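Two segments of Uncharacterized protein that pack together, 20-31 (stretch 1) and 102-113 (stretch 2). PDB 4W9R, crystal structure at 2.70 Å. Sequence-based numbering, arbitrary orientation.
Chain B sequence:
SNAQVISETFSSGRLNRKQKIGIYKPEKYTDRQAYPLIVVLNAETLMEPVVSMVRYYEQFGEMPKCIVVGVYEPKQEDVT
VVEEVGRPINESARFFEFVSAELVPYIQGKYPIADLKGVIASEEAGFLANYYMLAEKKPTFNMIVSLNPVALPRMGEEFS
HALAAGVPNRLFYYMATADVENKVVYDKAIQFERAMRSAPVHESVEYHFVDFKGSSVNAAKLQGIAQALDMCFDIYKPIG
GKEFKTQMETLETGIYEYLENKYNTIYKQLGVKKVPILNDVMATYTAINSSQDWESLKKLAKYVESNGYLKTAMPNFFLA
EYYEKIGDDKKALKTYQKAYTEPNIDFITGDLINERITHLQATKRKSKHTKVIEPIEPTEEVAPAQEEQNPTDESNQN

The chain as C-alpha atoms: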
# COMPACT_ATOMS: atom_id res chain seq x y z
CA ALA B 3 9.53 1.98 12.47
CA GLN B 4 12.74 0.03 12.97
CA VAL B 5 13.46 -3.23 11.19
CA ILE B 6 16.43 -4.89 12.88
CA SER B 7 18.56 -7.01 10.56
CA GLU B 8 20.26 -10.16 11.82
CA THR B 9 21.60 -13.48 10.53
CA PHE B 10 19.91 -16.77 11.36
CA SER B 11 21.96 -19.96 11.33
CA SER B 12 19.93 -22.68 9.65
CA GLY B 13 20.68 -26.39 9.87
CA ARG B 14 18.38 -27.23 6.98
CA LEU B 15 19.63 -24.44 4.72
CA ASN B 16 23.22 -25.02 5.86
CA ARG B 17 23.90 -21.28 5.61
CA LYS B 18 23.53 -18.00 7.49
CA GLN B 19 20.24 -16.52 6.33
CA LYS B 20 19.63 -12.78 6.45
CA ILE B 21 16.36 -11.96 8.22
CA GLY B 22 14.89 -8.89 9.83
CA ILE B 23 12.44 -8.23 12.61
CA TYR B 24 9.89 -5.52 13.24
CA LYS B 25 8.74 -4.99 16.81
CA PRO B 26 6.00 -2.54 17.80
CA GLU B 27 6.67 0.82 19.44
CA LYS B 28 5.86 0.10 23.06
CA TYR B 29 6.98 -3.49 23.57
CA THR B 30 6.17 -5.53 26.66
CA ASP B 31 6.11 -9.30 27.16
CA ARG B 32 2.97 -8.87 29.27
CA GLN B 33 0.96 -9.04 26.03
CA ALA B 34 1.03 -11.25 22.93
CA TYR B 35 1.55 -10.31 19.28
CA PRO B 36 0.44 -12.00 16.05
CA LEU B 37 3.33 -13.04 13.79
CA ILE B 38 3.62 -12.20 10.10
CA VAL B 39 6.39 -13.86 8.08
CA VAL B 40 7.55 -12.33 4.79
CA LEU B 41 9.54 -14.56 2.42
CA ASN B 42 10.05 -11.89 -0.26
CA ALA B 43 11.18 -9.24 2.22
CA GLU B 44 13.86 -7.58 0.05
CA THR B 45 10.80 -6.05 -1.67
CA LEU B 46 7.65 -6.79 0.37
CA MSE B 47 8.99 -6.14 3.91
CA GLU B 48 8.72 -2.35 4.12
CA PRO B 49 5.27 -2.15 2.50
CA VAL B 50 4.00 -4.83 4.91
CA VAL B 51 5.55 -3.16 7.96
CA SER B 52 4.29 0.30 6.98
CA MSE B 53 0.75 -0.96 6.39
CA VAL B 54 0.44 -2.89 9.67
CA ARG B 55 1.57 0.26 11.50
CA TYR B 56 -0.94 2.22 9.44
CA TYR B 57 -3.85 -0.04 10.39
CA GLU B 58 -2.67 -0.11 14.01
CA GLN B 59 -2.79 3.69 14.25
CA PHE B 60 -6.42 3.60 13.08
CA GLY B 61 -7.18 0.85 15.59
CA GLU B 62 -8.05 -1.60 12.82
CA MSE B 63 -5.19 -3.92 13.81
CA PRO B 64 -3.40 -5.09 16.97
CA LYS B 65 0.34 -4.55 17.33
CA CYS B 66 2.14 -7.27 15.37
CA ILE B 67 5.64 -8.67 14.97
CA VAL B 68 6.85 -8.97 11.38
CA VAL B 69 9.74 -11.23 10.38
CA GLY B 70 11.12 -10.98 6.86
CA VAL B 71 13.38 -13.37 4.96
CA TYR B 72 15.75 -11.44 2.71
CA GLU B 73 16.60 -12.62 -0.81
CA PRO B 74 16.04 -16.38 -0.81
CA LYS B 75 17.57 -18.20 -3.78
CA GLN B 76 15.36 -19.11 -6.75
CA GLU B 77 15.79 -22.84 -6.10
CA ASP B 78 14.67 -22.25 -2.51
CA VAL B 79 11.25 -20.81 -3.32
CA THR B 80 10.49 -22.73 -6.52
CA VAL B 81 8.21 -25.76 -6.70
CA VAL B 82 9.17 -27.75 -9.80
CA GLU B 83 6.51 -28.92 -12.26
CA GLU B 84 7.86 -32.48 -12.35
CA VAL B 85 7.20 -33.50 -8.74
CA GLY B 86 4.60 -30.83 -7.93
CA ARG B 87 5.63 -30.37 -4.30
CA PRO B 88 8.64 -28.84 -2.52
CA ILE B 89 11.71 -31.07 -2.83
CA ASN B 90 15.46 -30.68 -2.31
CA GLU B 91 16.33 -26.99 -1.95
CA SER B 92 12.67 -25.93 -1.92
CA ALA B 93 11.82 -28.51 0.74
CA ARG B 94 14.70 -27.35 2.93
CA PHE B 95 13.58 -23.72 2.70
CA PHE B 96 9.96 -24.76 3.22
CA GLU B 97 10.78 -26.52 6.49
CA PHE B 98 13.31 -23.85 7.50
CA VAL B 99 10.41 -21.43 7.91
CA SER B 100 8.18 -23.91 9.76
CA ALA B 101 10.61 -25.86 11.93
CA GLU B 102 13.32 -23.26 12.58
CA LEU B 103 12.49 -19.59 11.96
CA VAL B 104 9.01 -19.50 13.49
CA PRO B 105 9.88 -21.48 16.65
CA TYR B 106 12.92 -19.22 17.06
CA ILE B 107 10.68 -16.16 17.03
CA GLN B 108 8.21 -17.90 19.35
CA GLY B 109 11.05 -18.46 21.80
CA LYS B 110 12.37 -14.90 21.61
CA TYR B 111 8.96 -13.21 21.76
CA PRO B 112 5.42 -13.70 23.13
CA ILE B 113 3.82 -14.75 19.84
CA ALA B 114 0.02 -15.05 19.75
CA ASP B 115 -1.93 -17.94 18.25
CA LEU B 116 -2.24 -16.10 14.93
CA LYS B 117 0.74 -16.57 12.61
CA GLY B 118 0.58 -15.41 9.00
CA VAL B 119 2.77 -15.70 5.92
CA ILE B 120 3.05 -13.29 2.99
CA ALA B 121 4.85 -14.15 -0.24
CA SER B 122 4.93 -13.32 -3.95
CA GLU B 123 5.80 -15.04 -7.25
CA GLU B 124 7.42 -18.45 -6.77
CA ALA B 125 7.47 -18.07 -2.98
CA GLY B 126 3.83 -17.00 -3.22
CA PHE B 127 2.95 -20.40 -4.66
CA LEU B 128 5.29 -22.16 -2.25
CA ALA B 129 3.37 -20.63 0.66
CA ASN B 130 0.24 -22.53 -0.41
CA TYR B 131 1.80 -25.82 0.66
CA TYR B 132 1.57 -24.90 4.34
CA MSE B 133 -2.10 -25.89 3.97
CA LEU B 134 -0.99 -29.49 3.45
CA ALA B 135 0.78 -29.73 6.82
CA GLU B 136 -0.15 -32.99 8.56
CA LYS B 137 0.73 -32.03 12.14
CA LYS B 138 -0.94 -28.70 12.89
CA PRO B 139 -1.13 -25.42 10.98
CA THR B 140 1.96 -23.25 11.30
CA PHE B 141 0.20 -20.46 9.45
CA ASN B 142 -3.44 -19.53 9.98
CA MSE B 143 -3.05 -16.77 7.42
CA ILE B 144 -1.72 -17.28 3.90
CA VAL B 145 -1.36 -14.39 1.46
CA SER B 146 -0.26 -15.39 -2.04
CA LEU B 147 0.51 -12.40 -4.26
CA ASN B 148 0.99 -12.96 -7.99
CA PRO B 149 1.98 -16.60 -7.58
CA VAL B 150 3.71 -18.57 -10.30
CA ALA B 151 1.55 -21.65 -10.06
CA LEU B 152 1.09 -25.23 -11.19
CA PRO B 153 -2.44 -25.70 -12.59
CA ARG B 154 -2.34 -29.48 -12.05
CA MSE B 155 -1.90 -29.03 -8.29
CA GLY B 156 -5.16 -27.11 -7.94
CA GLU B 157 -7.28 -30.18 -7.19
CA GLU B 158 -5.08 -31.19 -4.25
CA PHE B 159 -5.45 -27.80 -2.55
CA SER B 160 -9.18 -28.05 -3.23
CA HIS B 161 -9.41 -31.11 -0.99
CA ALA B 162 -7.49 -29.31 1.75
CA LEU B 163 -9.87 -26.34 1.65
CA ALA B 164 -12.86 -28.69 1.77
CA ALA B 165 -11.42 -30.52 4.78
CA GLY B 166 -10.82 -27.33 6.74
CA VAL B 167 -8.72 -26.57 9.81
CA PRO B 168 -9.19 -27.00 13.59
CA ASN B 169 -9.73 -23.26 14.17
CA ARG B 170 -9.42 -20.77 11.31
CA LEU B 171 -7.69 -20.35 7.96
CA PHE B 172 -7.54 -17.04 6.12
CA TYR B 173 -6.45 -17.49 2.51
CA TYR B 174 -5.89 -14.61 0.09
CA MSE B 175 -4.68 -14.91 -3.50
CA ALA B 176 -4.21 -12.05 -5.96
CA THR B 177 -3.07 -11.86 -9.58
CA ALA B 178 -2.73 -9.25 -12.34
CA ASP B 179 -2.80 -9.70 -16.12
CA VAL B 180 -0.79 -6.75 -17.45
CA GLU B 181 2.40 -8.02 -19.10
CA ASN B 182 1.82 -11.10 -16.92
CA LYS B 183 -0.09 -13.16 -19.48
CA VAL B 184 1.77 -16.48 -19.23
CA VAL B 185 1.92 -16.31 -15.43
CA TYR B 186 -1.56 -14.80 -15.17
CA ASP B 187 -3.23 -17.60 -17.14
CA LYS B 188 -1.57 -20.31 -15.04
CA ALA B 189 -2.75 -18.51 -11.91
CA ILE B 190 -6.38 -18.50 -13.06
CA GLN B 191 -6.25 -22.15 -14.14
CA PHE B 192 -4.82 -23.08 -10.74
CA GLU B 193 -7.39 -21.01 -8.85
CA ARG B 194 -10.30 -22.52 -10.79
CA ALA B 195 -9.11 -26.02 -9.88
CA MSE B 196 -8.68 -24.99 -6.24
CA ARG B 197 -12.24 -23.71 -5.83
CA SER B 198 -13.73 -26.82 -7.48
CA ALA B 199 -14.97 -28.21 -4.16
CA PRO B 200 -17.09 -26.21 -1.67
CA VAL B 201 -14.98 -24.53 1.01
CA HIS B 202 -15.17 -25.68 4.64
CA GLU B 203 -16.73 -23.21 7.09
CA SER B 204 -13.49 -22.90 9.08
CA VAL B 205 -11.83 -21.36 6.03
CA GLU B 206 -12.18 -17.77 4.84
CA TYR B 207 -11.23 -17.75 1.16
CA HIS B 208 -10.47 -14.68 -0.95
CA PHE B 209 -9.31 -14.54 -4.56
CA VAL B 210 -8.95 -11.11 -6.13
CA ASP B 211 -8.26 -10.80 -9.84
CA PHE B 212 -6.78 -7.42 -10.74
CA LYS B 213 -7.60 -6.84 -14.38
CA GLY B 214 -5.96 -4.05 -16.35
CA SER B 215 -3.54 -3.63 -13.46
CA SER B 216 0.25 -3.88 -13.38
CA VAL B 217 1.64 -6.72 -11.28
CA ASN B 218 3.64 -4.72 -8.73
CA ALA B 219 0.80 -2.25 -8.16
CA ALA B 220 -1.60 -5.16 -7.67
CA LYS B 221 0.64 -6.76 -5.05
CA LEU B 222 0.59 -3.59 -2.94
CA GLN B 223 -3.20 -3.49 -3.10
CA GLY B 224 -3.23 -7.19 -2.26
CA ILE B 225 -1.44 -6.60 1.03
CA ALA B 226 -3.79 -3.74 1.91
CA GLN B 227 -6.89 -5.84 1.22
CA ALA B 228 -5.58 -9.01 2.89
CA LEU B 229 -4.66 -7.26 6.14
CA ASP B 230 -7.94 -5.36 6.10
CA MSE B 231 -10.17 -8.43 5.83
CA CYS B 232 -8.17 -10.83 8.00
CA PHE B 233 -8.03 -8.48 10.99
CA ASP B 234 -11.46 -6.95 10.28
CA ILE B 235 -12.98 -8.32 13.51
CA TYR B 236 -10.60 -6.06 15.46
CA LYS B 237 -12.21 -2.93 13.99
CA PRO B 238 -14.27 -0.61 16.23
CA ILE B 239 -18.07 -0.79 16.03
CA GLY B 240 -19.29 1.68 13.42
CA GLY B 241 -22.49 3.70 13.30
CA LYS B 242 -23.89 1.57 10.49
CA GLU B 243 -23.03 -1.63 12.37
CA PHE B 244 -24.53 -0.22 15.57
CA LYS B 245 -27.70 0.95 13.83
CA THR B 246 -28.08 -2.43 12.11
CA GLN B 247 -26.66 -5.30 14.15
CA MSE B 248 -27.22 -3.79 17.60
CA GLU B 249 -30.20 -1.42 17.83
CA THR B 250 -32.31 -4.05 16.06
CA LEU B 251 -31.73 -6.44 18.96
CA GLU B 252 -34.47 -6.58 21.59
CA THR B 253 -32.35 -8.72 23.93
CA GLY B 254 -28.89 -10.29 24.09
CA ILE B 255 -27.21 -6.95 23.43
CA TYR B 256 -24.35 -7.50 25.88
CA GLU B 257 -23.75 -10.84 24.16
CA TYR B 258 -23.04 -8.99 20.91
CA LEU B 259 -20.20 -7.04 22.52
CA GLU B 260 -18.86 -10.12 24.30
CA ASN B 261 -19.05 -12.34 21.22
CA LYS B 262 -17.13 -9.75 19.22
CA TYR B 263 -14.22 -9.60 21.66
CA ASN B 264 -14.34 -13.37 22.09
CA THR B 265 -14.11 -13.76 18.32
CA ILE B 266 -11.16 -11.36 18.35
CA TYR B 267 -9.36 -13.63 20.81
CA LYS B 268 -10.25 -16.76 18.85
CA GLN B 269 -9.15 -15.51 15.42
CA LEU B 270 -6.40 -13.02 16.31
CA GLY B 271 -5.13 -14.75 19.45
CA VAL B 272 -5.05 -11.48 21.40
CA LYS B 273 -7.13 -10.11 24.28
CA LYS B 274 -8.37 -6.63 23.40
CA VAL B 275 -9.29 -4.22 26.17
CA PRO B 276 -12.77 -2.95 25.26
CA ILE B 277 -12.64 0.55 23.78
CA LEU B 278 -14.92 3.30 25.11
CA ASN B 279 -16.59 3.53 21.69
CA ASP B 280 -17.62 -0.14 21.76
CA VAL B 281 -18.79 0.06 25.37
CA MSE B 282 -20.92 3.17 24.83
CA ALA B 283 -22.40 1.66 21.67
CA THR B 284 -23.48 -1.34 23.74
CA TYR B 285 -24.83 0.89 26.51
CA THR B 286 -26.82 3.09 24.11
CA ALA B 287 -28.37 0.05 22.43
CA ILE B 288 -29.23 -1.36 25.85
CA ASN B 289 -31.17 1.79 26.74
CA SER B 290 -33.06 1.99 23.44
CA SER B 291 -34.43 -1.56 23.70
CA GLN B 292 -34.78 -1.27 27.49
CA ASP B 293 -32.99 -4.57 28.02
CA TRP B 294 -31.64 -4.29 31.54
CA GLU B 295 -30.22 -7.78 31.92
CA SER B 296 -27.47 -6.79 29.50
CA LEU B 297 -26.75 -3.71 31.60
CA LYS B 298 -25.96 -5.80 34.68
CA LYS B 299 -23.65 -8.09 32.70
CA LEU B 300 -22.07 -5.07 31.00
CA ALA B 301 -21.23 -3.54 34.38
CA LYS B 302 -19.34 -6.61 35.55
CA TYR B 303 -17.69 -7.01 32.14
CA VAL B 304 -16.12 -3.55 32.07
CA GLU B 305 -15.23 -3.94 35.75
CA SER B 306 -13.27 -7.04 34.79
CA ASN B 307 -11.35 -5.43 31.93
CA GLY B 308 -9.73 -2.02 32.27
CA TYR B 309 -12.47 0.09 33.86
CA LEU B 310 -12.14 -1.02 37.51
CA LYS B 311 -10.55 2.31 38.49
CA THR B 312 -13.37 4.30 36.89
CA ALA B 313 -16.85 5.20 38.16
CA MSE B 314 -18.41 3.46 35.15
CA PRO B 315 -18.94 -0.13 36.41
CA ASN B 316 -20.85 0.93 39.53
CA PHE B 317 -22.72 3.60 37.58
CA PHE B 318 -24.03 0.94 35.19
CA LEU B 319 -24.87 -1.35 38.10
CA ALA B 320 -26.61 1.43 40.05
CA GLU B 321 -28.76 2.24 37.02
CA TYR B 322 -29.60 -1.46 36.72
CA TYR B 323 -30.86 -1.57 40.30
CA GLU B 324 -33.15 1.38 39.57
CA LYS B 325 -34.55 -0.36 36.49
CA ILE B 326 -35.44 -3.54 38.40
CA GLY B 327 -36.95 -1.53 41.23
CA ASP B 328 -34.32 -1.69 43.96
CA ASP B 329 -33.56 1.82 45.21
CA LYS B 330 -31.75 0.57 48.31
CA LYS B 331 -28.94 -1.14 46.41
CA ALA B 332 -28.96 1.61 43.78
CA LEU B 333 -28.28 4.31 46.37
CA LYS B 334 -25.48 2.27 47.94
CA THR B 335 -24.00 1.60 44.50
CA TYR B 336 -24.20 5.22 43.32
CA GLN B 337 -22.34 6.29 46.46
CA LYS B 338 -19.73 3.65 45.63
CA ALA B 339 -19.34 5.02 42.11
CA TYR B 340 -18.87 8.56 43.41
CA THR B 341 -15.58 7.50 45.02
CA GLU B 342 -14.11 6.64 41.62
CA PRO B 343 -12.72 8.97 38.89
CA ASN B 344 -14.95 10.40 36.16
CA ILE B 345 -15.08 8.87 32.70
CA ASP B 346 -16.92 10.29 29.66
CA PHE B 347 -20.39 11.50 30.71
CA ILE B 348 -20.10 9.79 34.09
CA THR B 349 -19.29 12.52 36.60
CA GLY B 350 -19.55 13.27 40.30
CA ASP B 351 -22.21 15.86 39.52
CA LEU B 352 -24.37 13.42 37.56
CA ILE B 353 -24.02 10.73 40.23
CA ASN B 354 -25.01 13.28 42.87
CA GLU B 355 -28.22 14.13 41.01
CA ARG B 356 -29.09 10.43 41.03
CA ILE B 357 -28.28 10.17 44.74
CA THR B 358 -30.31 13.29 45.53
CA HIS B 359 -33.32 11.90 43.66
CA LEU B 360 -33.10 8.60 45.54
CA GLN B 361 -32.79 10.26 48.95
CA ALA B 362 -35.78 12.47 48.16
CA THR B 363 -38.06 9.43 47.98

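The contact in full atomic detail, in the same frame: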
# COMPACT_ATOMS: atom_id res chain seq x y z
N LYS B 20 19.98 -14.13 6.04
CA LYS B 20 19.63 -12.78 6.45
C LYS B 20 18.12 -12.67 6.68
O LYS B 20 17.33 -13.00 5.80
CB LYS B 20 20.08 -11.74 5.42
CG LYS B 20 19.73 -10.31 5.80
CD LYS B 20 20.14 -9.32 4.71
CE LYS B 20 19.71 -7.91 5.07
NZ LYS B 20 20.06 -6.93 4.01
N ILE B 21 17.76 -12.21 7.87
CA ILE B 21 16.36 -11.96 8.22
C ILE B 21 16.27 -10.60 8.89
O ILE B 21 17.29 -10.00 9.24
CB ILE B 21 15.78 -13.03 9.17
CG1 ILE B 21 16.50 -12.99 10.52
CG2 ILE B 21 15.85 -14.41 8.54
CD1 ILE B 21 15.92 -13.95 11.54
N GLY B 22 15.06 -10.11 9.08
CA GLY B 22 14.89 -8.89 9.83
C GLY B 22 13.58 -8.91 10.57
O GLY B 22 12.63 -9.61 10.19
N ILE B 23 13.52 -8.12 11.64
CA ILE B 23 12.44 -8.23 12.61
C ILE B 23 11.87 -6.86 12.95
O ILE B 23 12.60 -5.96 13.36
CB ILE B 23 12.90 -8.91 13.91
CG1 ILE B 23 13.47 -10.30 13.62
CG2 ILE B 23 11.76 -8.99 14.91
CD1 ILE B 23 14.01 -11.00 14.85
N TYR B 24 10.56 -6.72 12.78
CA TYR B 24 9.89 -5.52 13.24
C TYR B 24 9.19 -5.79 14.56
O TYR B 24 8.41 -6.74 14.68
CB TYR B 24 8.88 -5.02 12.21
CG TYR B 24 7.94 -3.98 12.77
CD1 TYR B 24 8.38 -2.68 13.00
CD2 TYR B 24 6.63 -4.29 13.09
CE1 TYR B 24 7.53 -1.73 13.53
CE2 TYR B 24 5.78 -3.35 13.62
CZ TYR B 24 6.23 -2.06 13.84
OH TYR B 24 5.39 -1.12 14.37
N LYS B 25 9.46 -4.95 15.55
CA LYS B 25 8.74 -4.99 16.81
C LYS B 25 7.98 -3.69 16.97
O LYS B 25 8.43 -2.65 16.51
CB LYS B 25 9.70 -5.19 17.99
CG LYS B 25 10.39 -6.53 18.02
CD LYS B 25 11.16 -6.71 19.32
CE LYS B 25 12.21 -5.63 19.51
NZ LYS B 25 12.95 -5.80 20.78
N PRO B 26 6.81 -3.74 17.63
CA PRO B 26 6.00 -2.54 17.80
C PRO B 26 6.71 -1.47 18.63
O PRO B 26 7.82 -1.68 19.10
CB PRO B 26 4.76 -3.06 18.53
CG PRO B 26 4.68 -4.50 18.17
CD PRO B 26 6.11 -4.96 18.09
N GLU B 27 6.04 -0.34 18.83
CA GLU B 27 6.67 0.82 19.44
C GLU B 27 6.88 0.60 20.93
O GLU B 27 8.01 0.49 21.39
CB GLU B 27 5.81 2.07 19.21
CG GLU B 27 5.59 2.38 17.74
CD GLU B 27 4.28 3.09 17.48
OE1 GLU B 27 3.42 3.08 18.38
OE2 GLU B 27 4.11 3.64 16.38
N LYS B 28 5.78 0.51 21.67
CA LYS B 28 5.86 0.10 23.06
C LYS B 28 5.81 -1.42 23.10
O LYS B 28 4.82 -2.02 22.70
CB LYS B 28 4.73 0.71 23.89
N TYR B 29 6.89 -2.04 23.58
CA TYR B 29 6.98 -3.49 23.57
C TYR B 29 7.13 -4.06 24.98
O TYR B 29 8.13 -3.81 25.66
CB TYR B 29 8.16 -3.95 22.70
CG TYR B 29 8.46 -5.43 22.83
CD1 TYR B 29 7.64 -6.38 22.22
CD2 TYR B 29 9.55 -5.88 23.57
CE1 TYR B 29 7.91 -7.73 22.34
CE2 TYR B 29 9.82 -7.22 23.70
CZ TYR B 29 9.00 -8.15 23.08
OH TYR B 29 9.27 -9.49 23.21
N THR B 30 6.12 -4.81 25.40
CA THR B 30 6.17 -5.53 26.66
C THR B 30 5.84 -7.00 26.43
O THR B 30 5.12 -7.33 25.49
CB THR B 30 5.18 -4.94 27.69
OG1 THR B 30 3.86 -4.92 27.13
CG2 THR B 30 5.58 -3.52 28.06
N ASP B 31 6.37 -7.87 27.28
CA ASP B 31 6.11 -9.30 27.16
C ASP B 31 4.85 -9.68 27.94
O ASP B 31 4.48 -10.85 28.01
CB ASP B 31 7.31 -10.11 27.63
CG ASP B 31 7.82 -9.67 28.99
OD1 ASP B 31 7.57 -8.51 29.37
OD2 ASP B 31 8.46 -10.49 29.68
N GLU B 102 12.17 -23.99 12.03
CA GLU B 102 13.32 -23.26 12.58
C GLU B 102 13.00 -21.80 12.88
O GLU B 102 13.04 -21.37 14.03
CB GLU B 102 14.51 -23.35 11.62
CG GLU B 102 14.97 -24.76 11.33
CD GLU B 102 16.19 -24.80 10.43
OE1 GLU B 102 16.65 -23.72 10.00
OE2 GLU B 102 16.68 -25.91 10.14
N LEU B 103 12.71 -21.03 11.83
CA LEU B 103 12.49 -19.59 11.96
C LEU B 103 11.36 -19.24 12.92
O LEU B 103 11.56 -18.48 13.87
CB LEU B 103 12.21 -18.98 10.58
CG LEU B 103 12.04 -17.46 10.57
CD1 LEU B 103 13.29 -16.78 11.11
CD2 LEU B 103 11.72 -16.97 9.18
N VAL B 104 10.17 -19.79 12.66
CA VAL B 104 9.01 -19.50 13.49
C VAL B 104 9.18 -19.92 14.96
O VAL B 104 8.88 -19.13 15.86
CB VAL B 104 7.73 -20.15 12.91
CG1 VAL B 104 6.57 -20.05 13.89
CG2 VAL B 104 7.36 -19.50 11.58
N PRO B 105 9.67 -21.15 15.23
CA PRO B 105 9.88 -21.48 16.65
C PRO B 105 10.93 -20.59 17.32
O PRO B 105 10.83 -20.32 18.51
CB PRO B 105 10.36 -22.93 16.60
CG PRO B 105 9.82 -23.47 15.33
CD PRO B 105 9.91 -22.32 14.37
N TYR B 106 11.91 -20.14 16.54
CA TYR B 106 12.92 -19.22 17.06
C TYR B 106 12.29 -17.91 17.51
O TYR B 106 12.63 -17.39 18.57
CB TYR B 106 13.99 -18.95 16.00
CG TYR B 106 14.89 -17.77 16.30
CD1 TYR B 106 15.90 -17.86 17.25
CD2 TYR B 106 14.72 -16.56 15.64
CE1 TYR B 106 16.72 -16.79 17.52
CE2 TYR B 106 15.54 -15.48 15.91
CZ TYR B 106 16.54 -15.60 16.85
OH TYR B 106 17.35 -14.52 17.12
N ILE B 107 11.39 -17.39 16.69
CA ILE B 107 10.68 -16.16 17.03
C ILE B 107 9.75 -16.39 18.22
O ILE B 107 9.63 -15.53 19.10
CB ILE B 107 9.86 -15.63 15.83
CG1 ILE B 107 10.78 -15.38 14.64
CG2 ILE B 107 9.13 -14.36 16.20
CD1 ILE B 107 11.87 -14.36 14.92
N GLN B 108 9.11 -17.55 18.26
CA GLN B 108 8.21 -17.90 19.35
C GLN B 108 8.96 -18.01 20.68
O GLN B 108 8.39 -17.78 21.74
CB GLN B 108 7.48 -19.21 19.06
CG GLN B 108 6.38 -19.09 18.02
CD GLN B 108 5.78 -20.43 17.66
OE1 GLN B 108 6.51 -21.39 17.38
NE2 GLN B 108 4.46 -20.51 17.66
N GLY B 109 10.23 -18.37 20.61
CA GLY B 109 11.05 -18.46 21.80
C GLY B 109 11.54 -17.10 22.26
O GLY B 109 11.65 -16.85 23.46
N LYS B 110 11.84 -16.23 21.31
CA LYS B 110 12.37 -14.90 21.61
C LYS B 110 11.28 -13.89 21.99
O LYS B 110 11.57 -12.88 22.64
CB LYS B 110 13.17 -14.38 20.42
CG LYS B 110 14.50 -13.73 20.79
CD LYS B 110 15.26 -13.29 19.54
CE LYS B 110 16.65 -12.79 19.89
NZ LYS B 110 16.61 -11.64 20.83
N TYR B 111 10.05 -14.16 21.58
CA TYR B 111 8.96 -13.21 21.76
C TYR B 111 7.64 -13.90 22.12
O TYR B 111 7.43 -15.05 21.77
CB TYR B 111 8.76 -12.37 20.49
CG TYR B 111 10.01 -11.70 19.98
CD1 TYR B 111 10.56 -10.61 20.64
CD2 TYR B 111 10.63 -12.14 18.82
CE1 TYR B 111 11.70 -10.00 20.17
CE2 TYR B 111 11.77 -11.53 18.34
CZ TYR B 111 12.30 -10.46 19.02
OH TYR B 111 13.44 -9.84 18.54
N PRO B 112 6.75 -13.18 22.82
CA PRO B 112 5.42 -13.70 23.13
C PRO B 112 4.49 -13.68 21.92
O PRO B 112 3.69 -12.76 21.77
CB PRO B 112 4.91 -12.76 24.23
CG PRO B 112 5.64 -11.48 23.98
CD PRO B 112 6.99 -11.87 23.47
N ILE B 113 4.62 -14.68 21.05
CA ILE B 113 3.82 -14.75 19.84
C ILE B 113 2.42 -15.30 20.11
O ILE B 113 2.27 -16.33 20.77
CB ILE B 113 4.51 -15.62 18.76
CG1 ILE B 113 5.91 -15.09 18.47
CG2 ILE B 113 3.67 -15.67 17.49
CD1 ILE B 113 5.95 -13.64 18.06

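No hydrogen bond joins these two stretches, so the contact is an exercise in shape: a strand and the loop after it lay side chains against one flank of a helix and the turn that ends it. Lys20, in a strand already under way, has a fully extended side chain that stays out of reach of the helix. Ile21 makes the first touch. Its CA-to-CB bond points toward the helix, and its CD1 lies 3.9 Å from CD1 of Leu103, methyl to methyl between two buried residues. Gly22 contributes nothing, and Ile23 faces the helix again; this is the alternation of an extended strand, and Tyr24, next in line, is again out of reach.

Ile23 meets the helix one turn further on. Its CD1 sits 4.0 Å from CD1 of Ile107, whose CA-to-CB bond runs sideways although its end comes nearer. The same methyl of Ile23 also lies at the ring edge of Tyr111, with CD1 4.2 Å from CE2, so a single atom serves both the helix and the residue that follows it.

Past the strand the packing continues at a more open margin, with longer side chains. Lys25 uses its aliphatic part here, its CD 3.4 Å from CE1 of Tyr111. Pro26, Glu27 and Lys28 swing clear of the contact before Tyr29 returns to it. The hydroxyl OH of Tyr29 is close to both CD1 of Tyr111 (3.1 Å) and CD of Pro112 (3.3 Å), tight packing against carbon, though Tyr29 is poorly ordered and these distances deserve caution.

Asp31 closes the stretch against Pro112, its CA 3.9 Å and its CB 4.2 Å from CG of Pro112, while its side-chain end leads away. Tyr111, the first residue to leave helical geometry, has the largest covered area: three residues of stretch 1 converge on its ring.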